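PDB 4G9Q: 4-carboxymuconolactone decarboxylase from Sinorhizobium meliloti, which probably acts as a carboxymuconolactone decarboxylase-family enzyme, possibly with peroxiredoxin activity, and forms an all-alpha trimer. Local coordinates for residues T167-Q172 / G179-T184; E239-L244 / S255-A260. All blocks are in the same frame, centred on the assembly; numbering follows the deposited sequence.

Contact 1: residues T167-Q172 / G179-T184; sequences TTVGNQ and GLVQYT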
loop_
_atom_site.group_PDB
_atom_site.type_symbol
_atom_site.label_atom_id
_atom_site.label_comp_id
_atom_site.label_asym_id
_atom_site.label_seq_id
_atom_site.Cartn_x
_atom_site.Cartn_y
_atom_site.Cartn_z
ATOM N N THR A 167 1.264 26.241 -17.231
ATOM C CA THR A 167 0.206 26.463 -18.220
ATOM C C THR A 167 -0.553 25.173 -18.536
ATOM O O THR A 167 -1.787 25.172 -18.558
ATOM C CB THR A 167 0.769 27.121 -19.507
ATOM O OG1 THR A 167 1.246 28.435 -19.190
ATOM C CG2 THR A 167 -0.305 27.234 -20.589
ATOM N N THR A 168 0.182 24.083 -18.762
ATOM C CA THR A 168 -0.413 22.779 -19.076
ATOM C C THR A 168 -1.366 22.325 -17.962
ATOM O O THR A 168 -2.534 22.025 -18.222
ATOM C CB THR A 168 0.666 21.692 -19.350
ATOM O OG1 THR A 168 1.455 22.072 -20.486
ATOM C CG2 THR A 168 0.025 20.335 -19.632
ATOM N N VAL A 169 -0.863 22.306 -16.730
ATOM C CA VAL A 169 -1.650 21.883 -15.562
ATOM C C VAL A 169 -2.847 22.807 -15.310
ATOM O O VAL A 169 -3.961 22.334 -15.071
ATOM C CB VAL A 169 -0.766 21.780 -14.288
ATOM C CG1 VAL A 169 -1.597 21.358 -13.072
ATOM C CG2 VAL A 169 0.366 20.788 -14.510
ATOM N N GLY A 170 -2.608 24.116 -15.373
ATOM C CA GLY A 170 -3.650 25.114 -15.139
ATOM C C GLY A 170 -4.789 25.011 -16.136
ATOM O O GLY A 170 -5.961 25.119 -15.765
ATOM N N ASN A 171 -4.441 24.799 -17.403
ATOM C CA ASN A 171 -5.431 24.627 -18.467
ATOM C C ASN A 171 -6.278 23.372 -18.306
ATOM O O ASN A 171 -7.451 23.358 -18.679
ATOM C CB ASN A 171 -4.752 24.612 -19.838
ATOM C CG ASN A 171 -4.312 25.998 -20.294
ATOM O OD1 ASN A 171 -4.643 27.012 -19.676
ATOM N ND2 ASN A 171 -3.564 26.041 -21.389
ATOM N N GLN A 172 -5.680 22.323 -17.750
ATOM C CA GLN A 172 -6.339 21.033 -17.634
ATOM C C GLN A 172 -7.160 20.920 -16.350
ATOM O O GLN A 172 -8.287 20.421 -16.376
ATOM C CB GLN A 172 -5.303 19.912 -17.708
ATOM C CG GLN A 172 -5.861 18.545 -18.067
ATOM C CD GLN A 172 -4.766 17.519 -18.326
ATOM O OE1 GLN A 172 -3.585 17.767 -18.066
ATOM N NE2 GLN A 172 -5.156 16.357 -18.835
ATOM N N GLY A 179 -6.893 24.959 -5.673
ATOM C CA GLY A 179 -5.976 24.907 -4.531
ATOM C C GLY A 179 -4.794 23.982 -4.774
ATOM O O GLY A 179 -3.646 24.349 -4.511
ATOM N N LEU A 180 -5.073 22.787 -5.290
ATOM C CA LEU A 180 -4.022 21.800 -5.544
ATOM C C LEU A 180 -3.090 22.273 -6.655
ATOM O O LEU A 180 -1.873 22.114 -6.560
ATOM C CB LEU A 180 -4.611 20.423 -5.884
ATOM C CG LEU A 180 -3.627 19.284 -6.195
ATOM C CD1 LEU A 180 -2.621 19.082 -5.066
ATOM C CD2 LEU A 180 -4.382 17.988 -6.480
ATOM N N VAL A 181 -3.666 22.862 -7.699
ATOM C CA VAL A 181 -2.870 23.394 -8.806
ATOM C C VAL A 181 -1.907 24.470 -8.285
ATOM O O VAL A 181 -0.711 24.438 -8.601
ATOM C CB VAL A 181 -3.774 23.900 -9.958
ATOM C CG1 VAL A 181 -2.969 24.687 -10.992
ATOM C CG2 VAL A 181 -4.468 22.714 -10.628
ATOM N N GLN A 182 -2.416 25.378 -7.451
ATOM C CA GLN A 182 -1.583 26.434 -6.868
ATOM C C GLN A 182 -0.483 25.883 -5.961
ATOM O O GLN A 182 0.667 26.335 -6.037
ATOM C CB GLN A 182 -2.424 27.485 -6.134
ATOM C CG GLN A 182 -1.655 28.775 -5.802
ATOM C CD GLN A 182 -1.228 29.549 -7.046
ATOM O OE1 GLN A 182 -2.060 29.928 -7.874
ATOM N NE2 GLN A 182 0.073 29.786 -7.181
ATOM N N TYR A 183 -0.826 24.909 -5.117
ATOM C CA TYR A 183 0.169 24.274 -4.252
ATOM C C TYR A 183 1.248 23.552 -5.056
ATOM O O TYR A 183 2.429 23.595 -4.694
ATOM C CB TYR A 183 -0.489 23.279 -3.301
ATOM C CG TYR A 183 -1.237 23.860 -2.119
ATOM C CD1 TYR A 183 -0.780 24.998 -1.444
ATOM C CD2 TYR A 183 -2.386 23.230 -1.640
ATOM C CE1 TYR A 183 -1.471 25.500 -0.338
ATOM C CE2 TYR A 183 -3.075 23.719 -0.538
ATOM C CZ TYR A 183 -2.619 24.851 0.104
ATOM O OH TYR A 183 -3.313 25.322 1.198
ATOM N N THR A 184 0.849 22.887 -6.143
ATOM C CA THR A 184 1.809 22.205 -7.015
ATOM C C THR A 184 2.891 23.188 -7.481
ATOM O O THR A 184 4.091 22.901 -7.399
ATOM C CB THR A 184 1.108 21.542 -8.223
ATOM O OG1 THR A 184 0.094 20.650 -7.743
ATOM C CG2 THR A 184 2.103 20.755 -9.078
#
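V169 and V181 carry a small apolar contact between helix 159-173 and helix 178-192, two consecutive helices of this all-alpha fold joined by the short connection 174-177. V169 presents one branch, CG1, placed anti to the backbone N (chi1 179°). V169 CG1 lies 4.0 Å from V181 CG2 and 4.2 Å from V181 CG1, resting against both methyls as the two side chains slide past each other in opposite directions.

G170 follows, and here the backbone itself is the surface: G170 CA lies 4.2 Å from V181 CG1. The CA atoms of G170 and V181, 6.6 Å apart, are also the nearest pair across the two segments. V181 therefore packs over both the V169 methyl and the bare glycine backbone.

On the facing segment, T184 OG1 donates to L180 O over 2.7 Å. It approaches from above the carbonyl plane, 38° out of it, while T184 N reaches the same oxygen from the opposite face in the regular helical bond. The same hydroxyl accepts from W250 NE1 of the second subunit, so it links the backbone of its own helix to the trimer interface.

The buried area, 120 Å², is small, and the valines remain partly exposed. Within the chain, V181 also touches F173 and T184 touches R165, so helix 178-192 meets its predecessor both near the connection and a little before V169. Elsewhere on helix 178-192, the second subunit takes over: L180 packs on its T242, and Y183 bonds to its D64 and meets its F246 edge-to-face, leaving this helix between helix 159-173 and the neighbouring subunit.

Contact 2: residues E239-L244 / S255-A260; sequences EVITHL and SALPVA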
loop_
_atom_site.group_PDB
_atom_site.type_symbol
_atom_site.label_atom_id
_atom_site.label_comp_id
_atom_site.label_asym_id
_atom_site.label_seq_id
_atom_site.Cartn_x
_atom_site.Cartn_y
_atom_site.Cartn_z
ATOM N N GLU A 239 18.881 -0.225 -13.740
ATOM C CA GLU A 239 19.349 -0.808 -12.480
ATOM C C GLU A 239 18.428 -0.447 -11.318
ATOM O O GLU A 239 18.235 -1.258 -10.415
ATOM C CB GLU A 239 20.788 -0.385 -12.158
ATOM C CG GLU A 239 21.852 -0.938 -13.122
ATOM C CD GLU A 239 22.051 -2.452 -13.033
ATOM O OE1 GLU A 239 21.808 -3.054 -11.963
ATOM O OE2 GLU A 239 22.478 -3.045 -14.047
ATOM N N VAL A 240 17.877 0.768 -11.345
ATOM C CA VAL A 240 16.911 1.212 -10.326
ATOM C C VAL A 240 15.683 0.293 -10.336
ATOM O O VAL A 240 15.271 -0.229 -9.300
ATOM C CB VAL A 240 16.488 2.696 -10.532
ATOM C CG1 VAL A 240 15.323 3.061 -9.619
ATOM C CG2 VAL A 240 17.667 3.630 -10.278
ATOM N N ILE A 241 15.126 0.079 -11.521
ATOM C CA ILE A 241 13.977 -0.808 -11.684
ATOM C C ILE A 241 14.326 -2.224 -11.219
ATOM O O ILE A 241 13.533 -2.869 -10.534
ATOM C CB ILE A 241 13.464 -0.809 -13.141
ATOM C CG1 ILE A 241 12.977 0.596 -13.523
ATOM C CG2 ILE A 241 12.347 -1.837 -13.331
ATOM C CD1 ILE A 241 12.664 0.781 -15.003
ATOM N N THR A 242 15.516 -2.691 -11.588
ATOM C CA THR A 242 15.967 -4.038 -11.225
ATOM C C THR A 242 16.125 -4.198 -9.706
ATOM O O THR A 242 15.669 -5.187 -9.119
ATOM C CB THR A 242 17.267 -4.389 -11.972
ATOM O OG1 THR A 242 17.044 -4.243 -13.379
ATOM C CG2 THR A 242 17.710 -5.825 -11.672
ATOM N N HIS A 243 16.747 -3.206 -9.072
ATOM C CA HIS A 243 16.921 -3.188 -7.622
ATOM C C HIS A 243 15.560 -3.245 -6.914
ATOM O O HIS A 243 15.375 -3.984 -5.940
ATOM C CB HIS A 243 17.698 -1.928 -7.227
ATOM C CG HIS A 243 18.184 -1.926 -5.815
ATOM N ND1 HIS A 243 19.371 -2.519 -5.436
ATOM C CD2 HIS A 243 17.660 -1.379 -4.693
ATOM C CE1 HIS A 243 19.551 -2.343 -4.138
ATOM N NE2 HIS A 243 18.523 -1.662 -3.663
ATOM N N LEU A 244 14.606 -2.486 -7.443
ATOM C CA LEU A 244 13.280 -2.380 -6.848
ATOM C C LEU A 244 12.406 -3.620 -7.031
ATOM O O LEU A 244 11.427 -3.788 -6.306
ATOM C CB LEU A 244 12.562 -1.134 -7.370
ATOM C CG LEU A 244 13.152 0.185 -6.866
ATOM C CD1 LEU A 244 12.470 1.361 -7.556
ATOM C CD2 LEU A 244 13.029 0.293 -5.348
ATOM N N SER A 255 5.772 -3.575 -13.975
ATOM C CA SER A 255 4.832 -2.539 -14.401
ATOM C C SER A 255 5.540 -1.276 -14.893
ATOM O O SER A 255 5.009 -0.559 -15.746
ATOM C CB SER A 255 3.836 -2.213 -13.284
ATOM O OG SER A 255 2.913 -3.282 -13.114
ATOM N N ALA A 256 6.742 -1.030 -14.378
ATOM C CA ALA A 256 7.545 0.130 -14.767
ATOM C C ALA A 256 8.186 -0.016 -16.151
ATOM O O ALA A 256 8.461 0.980 -16.819
ATOM C CB ALA A 256 8.616 0.412 -13.712
ATOM N N LEU A 257 8.407 -1.259 -16.575
ATOM C CA LEU A 257 9.130 -1.552 -17.823
ATOM C C LEU A 257 8.542 -0.939 -19.100
ATOM O O LEU A 257 9.291 -0.349 -19.882
ATOM C CB LEU A 257 9.325 -3.064 -18.008
ATOM C CG LEU A 257 10.251 -3.796 -17.038
ATOM C CD1 LEU A 257 10.243 -5.284 -17.359
ATOM C CD2 LEU A 257 11.666 -3.235 -17.110
ATOM N N PRO A 258 7.219 -1.090 -19.337
ATOM C CA PRO A 258 6.693 -0.471 -20.557
ATOM C C PRO A 258 6.776 1.055 -20.531
ATOM O O PRO A 258 6.954 1.674 -21.579
ATOM C CB PRO A 258 5.231 -0.940 -20.612
ATOM C CG PRO A 258 4.920 -1.477 -19.294
ATOM C CD PRO A 258 6.194 -1.894 -18.643
ATOM N N VAL A 259 6.661 1.646 -19.341
ATOM C CA VAL A 259 6.783 3.096 -19.184
ATOM C C VAL A 259 8.209 3.534 -19.519
ATOM O O VAL A 259 8.414 4.458 -20.307
ATOM C CB VAL A 259 6.398 3.564 -17.757
ATOM C CG1 VAL A 259 6.345 5.087 -17.693
ATOM C CG2 VAL A 259 5.058 2.975 -17.341
ATOM N N ALA A 260 9.188 2.856 -18.923
ATOM C CA ALA A 260 10.600 3.116 -19.203
ATOM C C ALA A 260 10.943 2.921 -20.682
ATOM O O ALA A 260 11.630 3.756 -21.279
ATOM C CB ALA A 260 11.481 2.243 -18.329
#
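From 239-244, I241 alone reaches the facing helix, where its two branches meet A256, L257 and A260. The close packing is at the tip of the longer branch. CG1 stands anti to the carbonyl carbon and chi2 is extended (170°), which carries I241 CD1 across to the facing helix; there it sits 3.8 Å from A260 CB and 4.3 Å from A256 CB, against two alanines one helical turn apart. The other branch, I241 CG2, touches L257 CD2 at 4.1 Å, the two side chains meeting at a slant.

Elsewhere the two segments stand well apart. Helices 234-248 and 250-267 are consecutive and form an antiparallel helical hairpin; the axes of the two segments run at 171° and come no closer than 10.6 Å, and I241 supplies more than half of the 145 Å² buried. All four touching residues are buried. Other side chains close in around them: I212 lies against I241 and L224 against A260, while L180 and A177 of the third subunit pack on I241 and L257. By contrast, S255, P258 and V259, on the same helix as the alanines, are partly exposed. P258 also marks a kink, since its N has no bond to the preceding turn.

Polar chemistry is placed away from the junction: E239 forms salt bridges with R68 and R76, and H243 bonds to T80 and R76. Between the two segments, cohesion thus rests on van der Waals packing; the four touching side chains are all hydrocarbon, so the contact needs no polar partner.

Contact 1 is peripheral, about 25 Å from the centre of the chain to its own centre, and its touching residues are not buried; contact 2 lies deeper, at about 13 Å, with every touching residue buried. They share no helix, and within one chain their nearest atoms are about 16 Å apart. Both are apolar, but contact 1 sets two valines together and one of them against a glycine backbone, whereas contact 2 places an isoleucine among alanines and a leucine. The trimer brings the two regions together, placing 179-184 of one subunit against 239-244 of another.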